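Local coordinates for protein putative adenosine kinase (PDB 3VAS) that probably catalyses transfer of phosphate from ATP to adenosine, giving AMP, as a ribokinase-family (pfkB) adenosine kinase, and binds adenosine, at residues I56-E61 / T154-A159; N32-I37 / G139-L144; L22-V27 / K97-S102. One frame throughout, in Å; residues are numbered along the deposited sequence.

Interaction 1 (I56-E61 / T154-A159). With ADN (adenosine), chain C.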
loop_
_atom_site.group_PDB
_atom_site.type_symbol
_atom_site.label_atom_id
_atom_site.label_comp_id
_atom_site.label_asym_id
_atom_site.label_seq_id
_atom_site.Cartn_x
_atom_site.Cartn_y
_atom_site.Cartn_z
ATOM N N ILE A 56 10.529 4.303 5.726
ATOM C CA ILE A 56 11.007 3.938 4.405
ATOM C C ILE A 56 11.579 5.181 3.723
ATOM O O ILE A 56 11.000 6.262 3.797
ATOM C CB ILE A 56 9.889 3.261 3.555
ATOM C CG1 ILE A 56 10.433 2.789 2.199
ATOM C CG2 ILE A 56 8.682 4.176 3.403
ATOM C CD1 ILE A 56 10.286 3.790 1.055
ATOM N N VAL A 57 12.736 5.026 3.090
ATOM C CA VAL A 57 13.303 6.090 2.276
ATOM C C VAL A 57 13.607 5.573 0.874
ATOM O O VAL A 57 13.887 4.384 0.684
ATOM C CB VAL A 57 14.584 6.691 2.906
ATOM C CG1 VAL A 57 14.276 7.266 4.274
ATOM C CG2 VAL A 57 15.691 5.652 3.005
ATOM N N LEU A 58 13.526 6.465 -0.107
ATOM C CA LEU A 58 13.919 6.140 -1.467
ATOM C C LEU A 58 15.427 6.307 -1.567
ATOM O O LEU A 58 15.958 7.361 -1.212
ATOM C CB LEU A 58 13.218 7.069 -2.459
ATOM C CG LEU A 58 11.684 7.031 -2.479
ATOM C CD1 LEU A 58 11.128 8.020 -3.490
ATOM C CD2 LEU A 58 11.164 5.629 -2.777
ATOM N N ALA A 59 16.110 5.270 -2.044
ATOM C CA ALA A 59 17.568 5.282 -2.168
ATOM C C ALA A 59 18.100 6.523 -2.880
ATOM O O ALA A 59 17.643 6.876 -3.968
ATOM C CB ALA A 59 18.060 4.024 -2.875
ATOM N N GLU A 60 19.046 7.190 -2.231
ATOM C CA GLU A 60 19.840 8.238 -2.853
ATOM C C GLU A 60 21.222 7.638 -3.072
ATOM O O GLU A 60 21.451 6.475 -2.732
ATOM C CB GLU A 60 19.928 9.456 -1.940
ATOM C CG GLU A 60 18.576 10.039 -1.549
ATOM C CD GLU A 60 18.690 11.114 -0.481
ATOM O OE1 GLU A 60 19.643 11.923 -0.546
ATOM O OE2 GLU A 60 17.833 11.143 0.430
ATOM N N GLU A 61 22.146 8.418 -3.626
ATOM C CA GLU A 61 23.462 7.880 -3.964
ATOM C C GLU A 61 24.206 7.358 -2.732
ATOM O O GLU A 61 24.889 6.335 -2.801
ATOM C CB GLU A 61 24.308 8.905 -4.727
ATOM C CG GLU A 61 25.466 8.284 -5.503
ATOM C CD GLU A 61 25.017 7.161 -6.439
ATOM O OE1 GLU A 61 23.961 7.309 -7.096
ATOM O OE2 GLU A 61 25.717 6.124 -6.514
ATOM N N THR A 154 14.331 1.752 -0.446
ATOM C CA THR A 154 13.740 1.321 -1.703
ATOM C C THR A 154 14.459 1.863 -2.934
ATOM O O THR A 154 14.664 3.068 -3.062
ATOM C CB THR A 154 12.268 1.751 -1.784
ATOM O OG1 THR A 154 11.544 1.147 -0.708
ATOM C CG2 THR A 154 11.656 1.323 -3.109
ATOM N N TYR A 155 14.845 0.957 -3.826
ATOM C CA TYR A 155 15.340 1.329 -5.148
ATOM C C TYR A 155 14.254 0.994 -6.166
ATOM O O TYR A 155 14.035 -0.171 -6.490
ATOM C CB TYR A 155 16.632 0.579 -5.490
ATOM C CG TYR A 155 17.235 1.010 -6.815
ATOM C CD1 TYR A 155 17.883 2.233 -6.935
ATOM C CD2 TYR A 155 17.143 0.204 -7.944
ATOM C CE1 TYR A 155 18.425 2.644 -8.139
ATOM C CE2 TYR A 155 17.686 0.607 -9.158
ATOM C CZ TYR A 155 18.326 1.828 -9.245
ATOM O OH TYR A 155 18.872 2.244 -10.440
ATOM N N LEU A 156 13.564 2.019 -6.645
ATOM C CA LEU A 156 12.381 1.826 -7.476
ATOM C C LEU A 156 12.670 1.127 -8.802
ATOM O O LEU A 156 11.851 0.336 -9.273
ATOM C CB LEU A 156 11.667 3.157 -7.710
ATOM C CG LEU A 156 10.896 3.671 -6.488
ATOM C CD1 LEU A 156 10.328 5.063 -6.739
ATOM C CD2 LEU A 156 9.791 2.698 -6.122
ATOM N N GLY A 157 13.828 1.421 -9.393
ATOM C CA GLY A 157 14.263 0.767 -10.619
ATOM C C GLY A 157 13.231 0.791 -11.732
ATOM O O GLY A 157 12.720 1.853 -12.098
ATOM N N ALA A 158 12.899 -0.390 -12.246
ATOM C CA ALA A 158 11.977 -0.517 -13.374
ATOM C C ALA A 158 10.599 0.105 -13.129
ATOM O O ALA A 158 9.956 0.572 -14.072
ATOM C CB ALA A 158 11.834 -1.976 -13.770
ATOM N N ALA A 159 10.159 0.115 -11.870
ATOM C CA ALA A 159 8.850 0.655 -11.499
ATOM C C ALA A 159 8.629 2.112 -11.917
ATOM O O ALA A 159 7.489 2.534 -12.111
ATOM C CB ALA A 159 8.611 0.489 -9.998
HETATM O "O5'" ADN C . 4.306 -2.075 3.498
HETATM C "C5'" ADN C . 5.505 -2.825 3.310
HETATM C "C4'" ADN C . 5.829 -2.981 1.844
HETATM O "O4'" ADN C . 6.088 -1.692 1.265
HETATM C "C3'" ADN C . 7.055 -3.838 1.506
HETATM O "O3'" ADN C . 6.630 -5.084 0.951
HETATM C "C2'" ADN C . 7.801 -3.025 0.422
HETATM O "O2'" ADN C . 8.137 -3.758 -0.735
HETATM C "C1'" ADN C . 6.819 -1.898 0.095
HETATM N N9 ADN C . 7.450 -0.644 -0.316
HETATM C C8 ADN C . 8.484 -0.051 0.251
HETATM N N7 ADN C . 8.779 1.162 -0.529
HETATM C C5 ADN C . 7.843 1.236 -1.604
HETATM C C6 ADN C . 7.671 2.159 -2.630
HETATM N N6 ADN C . 8.547 3.296 -2.727
HETATM N N1 ADN C . 6.658 1.973 -3.562
HETATM C C2 ADN C . 5.821 0.890 -3.475
HETATM N N3 ADN C . 5.987 -0.019 -2.462
HETATM C C4 ADN C . 7.028 0.176 -1.519
#
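The wall of the adenosine pocket facing N6 and N7 of the purine is made here by a short parallel strand pairing, in which Leu58 stands beside Thr154. The backbones join through two nearly straight hydrogen bonds, from the residues before and after Leu58, both ending on Thr154. Thr154 N gives its hydrogen to Val57 O at 2.9 Å, and Ala59 N gives its own to Thr154 O at 2.8 Å. The residue between, Leu58, adds a CA-H...O contact to the same Thr154 carbonyl.

Leu58 and Thr154 carry their side chains on one face of the pairing, the face turned to the ligand. With chi1 near -61°, Thr154 holds OG1 beside its own backbone N and CG2 on the carbonyl side, bringing OG1 to 2.8 Å from N7 of adenosine. A beta-branched hydroxyl residue suits the place: OG1 meets the base while CG2 lies near N6. Ile56 reaches the same spot from the other strand, its CD1 passing across Thr154 OG1 at 3.4 Å and coming equally near N7. Two leucines border the amino group. Leu58 CD2 lies 3.5 Å from N6 and Leu156 CD2 3.7 Å from it, while Leu58 CD2 also meets Leu156 CD1 at 4.1 Å. These branched apolar chains shape the pocket around the base. Past the strand, the small CB of Ala59 points to strand 150-157 and lies at the edge of the Tyr155 ring, near its plane.

Beyond Leu156 the chain reverses in a type II' turn, whose positive phi at Gly157 is easy for a residue without CB. Strand 150-157 runs between strand 55-58 and the antiparallel strand 138-145, with helix 65-70 against Ala59 and Tyr155, and helix 189-205 against both leucines.

Interaction 2 (N32-I37 / G139-L144); sequences NPLLDI and GKVAVL. With ADN (adenosine), chain C.
Leu34 CD1 meets Val141 CG2 at 3.6 Å, and both methyls belong to the adenosine pocket: CD1 rests against C4 of the purine, CG2 against O2' of the ribose. Asp36, on the same face as Val141, grips the sugar. Its chi1 of -72° raises the carboxylate so that each oxygen receives one hydroxyl, O3' giving to Asp36 OD2 at 2.5 Å and O2' to OD1 at a separation too short to be taken literally. An acid suits this place, as two acceptors match two neighbouring hydroxyls. At the far end of the ligand, Asn32 ND2 donates to N1 at 3.0 Å; the bond between Thr191 OG1 and Asn32 OD1 would fix the rotation of the amide.

Behind this first shell stands a parallel pairing. Leu35 N bonds Gly139 O, Val141 N bonds Leu35 O, Ile37 N bonds Val141 O and Val143 N bonds Ile37 O. Leu34 CD2 presses to 3.6 Å from Gly139 CA, a closeness possible because glycine has no CB. One water accepts from Gly139 N and donates to Pro33 O where the strands diverge.

Strand 27-40 is flanked here by strand 138-145 and the antiparallel strand 77-81. Beyond strand 138-145 runs strand 150-157, while helix 65-70 covers the face bearing Ile37, Lys140 and Ala142.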
loop_
_atom_site.group_PDB
_atom_site.type_symbol
_atom_site.label_atom_id
_atom_site.label_comp_id
_atom_site.label_asym_id
_atom_site.label_seq_id
_atom_site.Cartn_x
_atom_site.Cartn_y
_atom_site.Cartn_z
ATOM N N ASN A 32 3.926 -0.104 -7.792
ATOM C CA ASN A 32 5.330 -0.436 -7.979
ATOM C C ASN A 32 5.604 -1.875 -7.540
ATOM O O ASN A 32 5.634 -2.173 -6.346
ATOM C CB ASN A 32 6.208 0.540 -7.187
ATOM C CG ASN A 32 5.784 1.992 -7.375
ATOM O OD1 ASN A 32 5.334 2.383 -8.453
ATOM N ND2 ASN A 32 5.922 2.794 -6.324
ATOM N N PRO A 33 5.785 -2.785 -8.504
ATOM C CA PRO A 33 6.069 -4.164 -8.092
ATOM C C PRO A 33 7.540 -4.296 -7.742
ATOM O O PRO A 33 8.404 -4.012 -8.576
ATOM C CB PRO A 33 5.703 -4.988 -9.331
ATOM C CG PRO A 33 5.854 -4.050 -10.475
ATOM C CD PRO A 33 5.650 -2.645 -9.965
ATOM N N LEU A 34 7.820 -4.693 -6.507
ATOM C CA LEU A 34 9.187 -4.677 -6.001
ATOM C C LEU A 34 9.562 -5.998 -5.349
ATOM O O LEU A 34 8.707 -6.718 -4.829
ATOM C CB LEU A 34 9.359 -3.544 -4.983
ATOM C CG LEU A 34 8.971 -2.125 -5.411
ATOM C CD1 LEU A 34 8.903 -1.201 -4.196
ATOM C CD2 LEU A 34 9.955 -1.584 -6.448
ATOM N N LEU A 35 10.850 -6.316 -5.372
ATOM C CA LEU A 35 11.337 -7.475 -4.644
ATOM C C LEU A 35 11.815 -7.032 -3.266
ATOM O O LEU A 35 12.666 -6.148 -3.151
ATOM C CB LEU A 35 12.475 -8.149 -5.408
ATOM C CG LEU A 35 13.023 -9.422 -4.763
ATOM C CD1 LEU A 35 12.049 -10.576 -4.950
ATOM C CD2 LEU A 35 14.390 -9.769 -5.321
ATOM N N ASP A 36 11.255 -7.630 -2.220
ATOM C CA ASP A 36 11.737 -7.391 -0.862
ATOM C C ASP A 36 12.955 -8.258 -0.559
ATOM O O ASP A 36 12.956 -9.464 -0.808
ATOM C CB ASP A 36 10.640 -7.654 0.175
ATOM C CG ASP A 36 9.559 -6.580 0.171
ATOM O OD1 ASP A 36 9.735 -5.554 -0.526
ATOM O OD2 ASP A 36 8.539 -6.758 0.879
ATOM N N ILE A 37 13.998 -7.633 -0.028
ATOM C CA ILE A 37 15.175 -8.367 0.402
ATOM C C ILE A 37 15.324 -8.206 1.912
ATOM O O ILE A 37 15.824 -7.194 2.394
ATOM C CB ILE A 37 16.434 -7.887 -0.330
ATOM C CG1 ILE A 37 16.182 -7.866 -1.841
ATOM C CG2 ILE A 37 17.632 -8.766 0.024
ATOM C CD1 ILE A 37 17.399 -7.472 -2.657
ATOM N N GLY A 139 12.673 -3.175 -9.545
ATOM C CA GLY A 139 12.954 -2.493 -8.296
ATOM C C GLY A 139 13.085 -3.444 -7.117
ATOM O O GLY A 139 12.626 -4.587 -7.168
ATOM N N LYS A 140 13.711 -2.966 -6.050
ATOM C CA LYS A 140 13.964 -3.790 -4.879
ATOM C C LYS A 140 13.901 -2.954 -3.604
ATOM O O LYS A 140 14.163 -1.745 -3.625
ATOM C CB LYS A 140 15.335 -4.454 -4.995
ATOM C CG LYS A 140 16.449 -3.471 -5.323
ATOM C CD LYS A 140 17.785 -4.170 -5.530
ATOM C CE LYS A 140 18.830 -3.204 -6.063
ATOM N NZ LYS A 140 20.135 -3.882 -6.321
ATOM N N VAL A 141 13.559 -3.607 -2.497
ATOM C CA VAL A 141 13.524 -2.954 -1.195
ATOM C C VAL A 141 14.461 -3.677 -0.238
ATOM O O VAL A 141 14.343 -4.882 -0.031
ATOM C CB VAL A 141 12.104 -2.955 -0.588
ATOM C CG1 VAL A 141 12.089 -2.180 0.729
ATOM C CG2 VAL A 141 11.095 -2.365 -1.568
ATOM N N ALA A 142 15.412 -2.951 0.334
ATOM C CA ALA A 142 16.216 -3.530 1.392
ATOM C C ALA A 142 15.408 -3.395 2.667
ATOM O O ALA A 142 15.138 -2.280 3.117
ATOM C CB ALA A 142 17.549 -2.814 1.518
ATOM N N VAL A 143 14.990 -4.526 3.231
ATOM C CA VAL A 143 14.225 -4.510 4.473
ATOM C C VAL A 143 15.127 -4.948 5.619
ATOM O O VAL A 143 15.445 -6.128 5.762
ATOM C CB VAL A 143 12.977 -5.406 4.393
ATOM C CG1 VAL A 143 12.121 -5.254 5.648
ATOM C CG2 VAL A 143 12.166 -5.065 3.149
ATOM N N LEU A 144 15.550 -3.982 6.425
ATOM C CA LEU A 144 16.528 -4.233 7.478
ATOM C C LEU A 144 15.847 -4.556 8.803
ATOM O O LEU A 144 15.210 -3.698 9.411
ATOM C CB LEU A 144 17.456 -3.030 7.632
ATOM C CG LEU A 144 18.721 -3.023 6.767
ATOM C CD1 LEU A 144 18.411 -3.188 5.285
ATOM C CD2 LEU A 144 19.515 -1.751 7.012
HETATM O "O5'" ADN C . 4.306 -2.075 3.498
HETATM C "C5'" ADN C . 5.505 -2.825 3.310
HETATM C "C4'" ADN C . 5.829 -2.981 1.844
HETATM O "O4'" ADN C . 6.088 -1.692 1.265
HETATM C "C3'" ADN C . 7.055 -3.838 1.506
HETATM O "O3'" ADN C . 6.630 -5.084 0.951
HETATM C "C2'" ADN C . 7.801 -3.025 0.422
HETATM O "O2'" ADN C . 8.137 -3.758 -0.735
HETATM C "C1'" ADN C . 6.819 -1.898 0.095
HETATM N N9 ADN C . 7.450 -0.644 -0.316
HETATM C C8 ADN C . 8.484 -0.051 0.251
HETATM N N7 ADN C . 8.779 1.162 -0.529
HETATM C C5 ADN C . 7.843 1.236 -1.604
HETATM C C6 ADN C . 7.671 2.159 -2.630
HETATM N N6 ADN C . 8.547 3.296 -2.727
HETATM N N1 ADN C . 6.658 1.973 -3.562
HETATM C C2 ADN C . 5.821 0.890 -3.475
HETATM N N3 ADN C . 5.987 -0.019 -2.462
HETATM C C4 ADN C . 7.028 0.176 -1.519
HETATM O O HOH W 1 9.970 -3.014 -10.659
#

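Interaction 3 (L22-V27 / K97-S102)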
loop_
_atom_site.group_PDB
_atom_site.type_symbol
_atom_site.label_atom_id
_atom_site.label_comp_id
_atom_site.label_asym_id
_atom_site.label_seq_id
_atom_site.Cartn_x
_atom_site.Cartn_y
_atom_site.Cartn_z
ATOM N N LEU A 22 -18.773 -11.274 -6.813
ATOM C CA LEU A 22 -18.192 -10.150 -7.541
ATOM C C LEU A 22 -17.759 -10.511 -8.960
ATOM O O LEU A 22 -17.179 -11.571 -9.202
ATOM C CB LEU A 22 -16.997 -9.579 -6.774
ATOM C CG LEU A 22 -17.245 -8.976 -5.390
ATOM C CD1 LEU A 22 -15.916 -8.658 -4.714
ATOM C CD2 LEU A 22 -18.110 -7.730 -5.489
ATOM N N SER A 23 -18.043 -9.603 -9.885
ATOM C CA SER A 23 -17.624 -9.714 -11.276
ATOM C C SER A 23 -16.100 -9.809 -11.403
ATOM O O SER A 23 -15.369 -9.343 -10.529
ATOM C CB SER A 23 -18.133 -8.492 -12.040
ATOM O OG SER A 23 -17.693 -8.497 -13.380
ATOM N N GLU A 24 -15.620 -10.417 -12.484
ATOM C CA GLU A 24 -14.179 -10.476 -12.735
ATOM C C GLU A 24 -13.619 -9.080 -12.989
ATOM O O GLU A 24 -14.283 -8.235 -13.593
ATOM C CB GLU A 24 -13.856 -11.400 -13.912
ATOM C CG GLU A 24 -14.106 -12.877 -13.635
ATOM C CD GLU A 24 -13.583 -13.778 -14.743
ATOM O OE1 GLU A 24 -13.013 -13.252 -15.727
ATOM O OE2 GLU A 24 -13.739 -15.012 -14.626
ATOM N N GLY A 25 -12.403 -8.837 -12.513
ATOM C CA GLY A 25 -11.792 -7.527 -12.636
ATOM C C GLY A 25 -12.568 -6.434 -11.921
ATOM O O GLY A 25 -12.514 -5.270 -12.307
ATOM N N TYR A 26 -13.296 -6.813 -10.877
ATOM C CA TYR A 26 -14.053 -5.864 -10.068
ATOM C C TYR A 26 -13.121 -4.874 -9.362
ATOM O O TYR A 26 -13.466 -3.707 -9.177
ATOM C CB TYR A 26 -14.880 -6.625 -9.033
ATOM C CG TYR A 26 -15.972 -5.817 -8.384
ATOM C CD1 TYR A 26 -17.219 -5.693 -8.985
ATOM C CD2 TYR A 26 -15.767 -5.188 -7.161
ATOM C CE1 TYR A 26 -18.226 -4.959 -8.391
ATOM C CE2 TYR A 26 -16.770 -4.454 -6.560
ATOM C CZ TYR A 26 -17.995 -4.342 -7.180
ATOM O OH TYR A 26 -18.996 -3.611 -6.584
ATOM N N VAL A 27 -11.941 -5.361 -8.977
ATOM C CA VAL A 27 -10.949 -4.577 -8.248
ATOM C C VAL A 27 -9.694 -4.383 -9.091
ATOM O O VAL A 27 -9.124 -5.348 -9.599
ATOM C CB VAL A 27 -10.539 -5.273 -6.929
ATOM C CG1 VAL A 27 -9.430 -4.496 -6.234
ATOM C CG2 VAL A 27 -11.743 -5.440 -6.010
ATOM N N LYS A 97 -12.124 -15.950 -5.365
ATOM C CA LYS A 97 -12.703 -16.173 -6.681
ATOM C C LYS A 97 -11.698 -15.713 -7.730
ATOM O O LYS A 97 -11.243 -14.568 -7.693
ATOM C CB LYS A 97 -14.014 -15.410 -6.856
ATOM C CG LYS A 97 -14.598 -15.581 -8.250
ATOM C CD LYS A 97 -15.770 -14.665 -8.514
ATOM C CE LYS A 97 -16.336 -14.917 -9.903
ATOM N NZ LYS A 97 -17.501 -14.038 -10.200
ATOM N N PRO A 98 -11.352 -16.606 -8.669
ATOM C CA PRO A 98 -10.301 -16.316 -9.653
ATOM C C PRO A 98 -10.594 -15.070 -10.489
ATOM O O PRO A 98 -11.708 -14.911 -10.980
ATOM C CB PRO A 98 -10.294 -17.563 -10.547
ATOM C CG PRO A 98 -10.948 -18.647 -9.724
ATOM C CD PRO A 98 -11.944 -17.945 -8.851
ATOM N N PHE A 99 -9.599 -14.193 -10.607
ATOM C CA PHE A 99 -9.608 -13.066 -11.547
ATOM C C PHE A 99 -10.480 -11.884 -11.135
ATOM O O PHE A 99 -10.731 -10.986 -11.936
ATOM C CB PHE A 99 -9.975 -13.528 -12.964
ATOM C CG PHE A 99 -9.329 -14.826 -13.365
ATOM C CD1 PHE A 99 -10.093 -15.865 -13.876
ATOM C CD2 PHE A 99 -7.963 -15.010 -13.223
ATOM C CE1 PHE A 99 -9.505 -17.065 -14.241
ATOM C CE2 PHE A 99 -7.367 -16.207 -13.588
ATOM C CZ PHE A 99 -8.139 -17.234 -14.099
ATOM N N VAL A 100 -10.931 -11.867 -9.887
ATOM C CA VAL A 100 -11.693 -10.719 -9.405
ATOM C C VAL A 100 -10.813 -9.459 -9.355
ATOM O O VAL A 100 -11.307 -8.339 -9.507
ATOM C CB VAL A 100 -12.374 -10.999 -8.034
ATOM C CG1 VAL A 100 -11.345 -11.327 -6.970
ATOM C CG2 VAL A 100 -13.228 -9.823 -7.601
ATOM N N CYS A 101 -9.506 -9.645 -9.179
ATOM C CA CYS A 101 -8.593 -8.504 -9.075
ATOM C C CYS A 101 -7.656 -8.354 -10.273
ATOM O O CYS A 101 -7.239 -9.342 -10.883
ATOM C CB CYS A 101 -7.780 -8.564 -7.777
ATOM S SG CYS A 101 -8.743 -8.424 -6.259
ATOM N N SER A 102 -7.331 -7.101 -10.590
ATOM C CA SER A 102 -6.427 -6.759 -11.681
ATOM C C SER A 102 -5.298 -5.888 -11.148
ATOM O O SER A 102 -5.521 -5.049 -10.272
ATOM C CB SER A 102 -7.167 -5.981 -12.769
ATOM O OG SER A 102 -8.119 -6.781 -13.438
HETATM O O HOH W 2 -13.506 -16.490 -11.562
HETATM O O HOH W 3 -10.061 -5.041 -13.690
#
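Glu24 lies alongside Phe99, the two side chains pointing the same way. From the backbone outward, Glu24 CB packs 3.7 Å from Phe99 O, CG passes Pro98 O at 4.1 Å, and CD comes 4.0 Å from Phe99 CB. At the tip, Glu24 OE2 reaches the ring edge near its plane, 3.8 Å from Phe99 CD1, with the carboxylate turned 70° from the ring, consistent with a weak attraction to the slightly positive hydrogen-bearing rim. A water donates to Pro98 O and more weakly to OE2.

The extended Lys97 chain carries NZ over the carbonyl of Leu22, giving a hydrogen bond to its O at 2.7 Å from above the carbonyl plane. Inside, Val100 CG2 lodges against the CB atoms of Leu22 and Tyr26.

Both segments make type II turns, with Gly25 and Phe99 at the positive-phi position, an easy conformation for glycine but less common for phenylalanine. Gly25 N bonds Phe99 O. Val27 N then bonds Val100 O, and Ser102 N bonds Val27 O at 2.7 Å.

The last two bonds frame Val27 beside Cys101 and start the parallel pairing of strands 27-40 and 101-107, with helix 83-95 against Leu22, Val100 and Cys101 and strand 181-185 beside Tyr26 and Val27.

How the interactions relate
Interactions 1 and 2 are neighbours, centres 9 Å apart, joined through antiparallel strands 138-145 and 150-157, where Tyr155 N lies 2.8 Å from Lys140 O in a probable hydrogen bond. Both border adenosine: interaction 1 supplies mainly apolar groups and a hydroxyl around the base, whereas interaction 2, the more buried, adds an acid for the ribose and an amide for N1. Interaction 3 shares strand 27-40 with interaction 2 but sits at its beginning, their centres 26 Å apart. Partly at the surface, it relies on turns, a lysine-to-carbonyl bond and water bridges. All three include parallel backbone pairing.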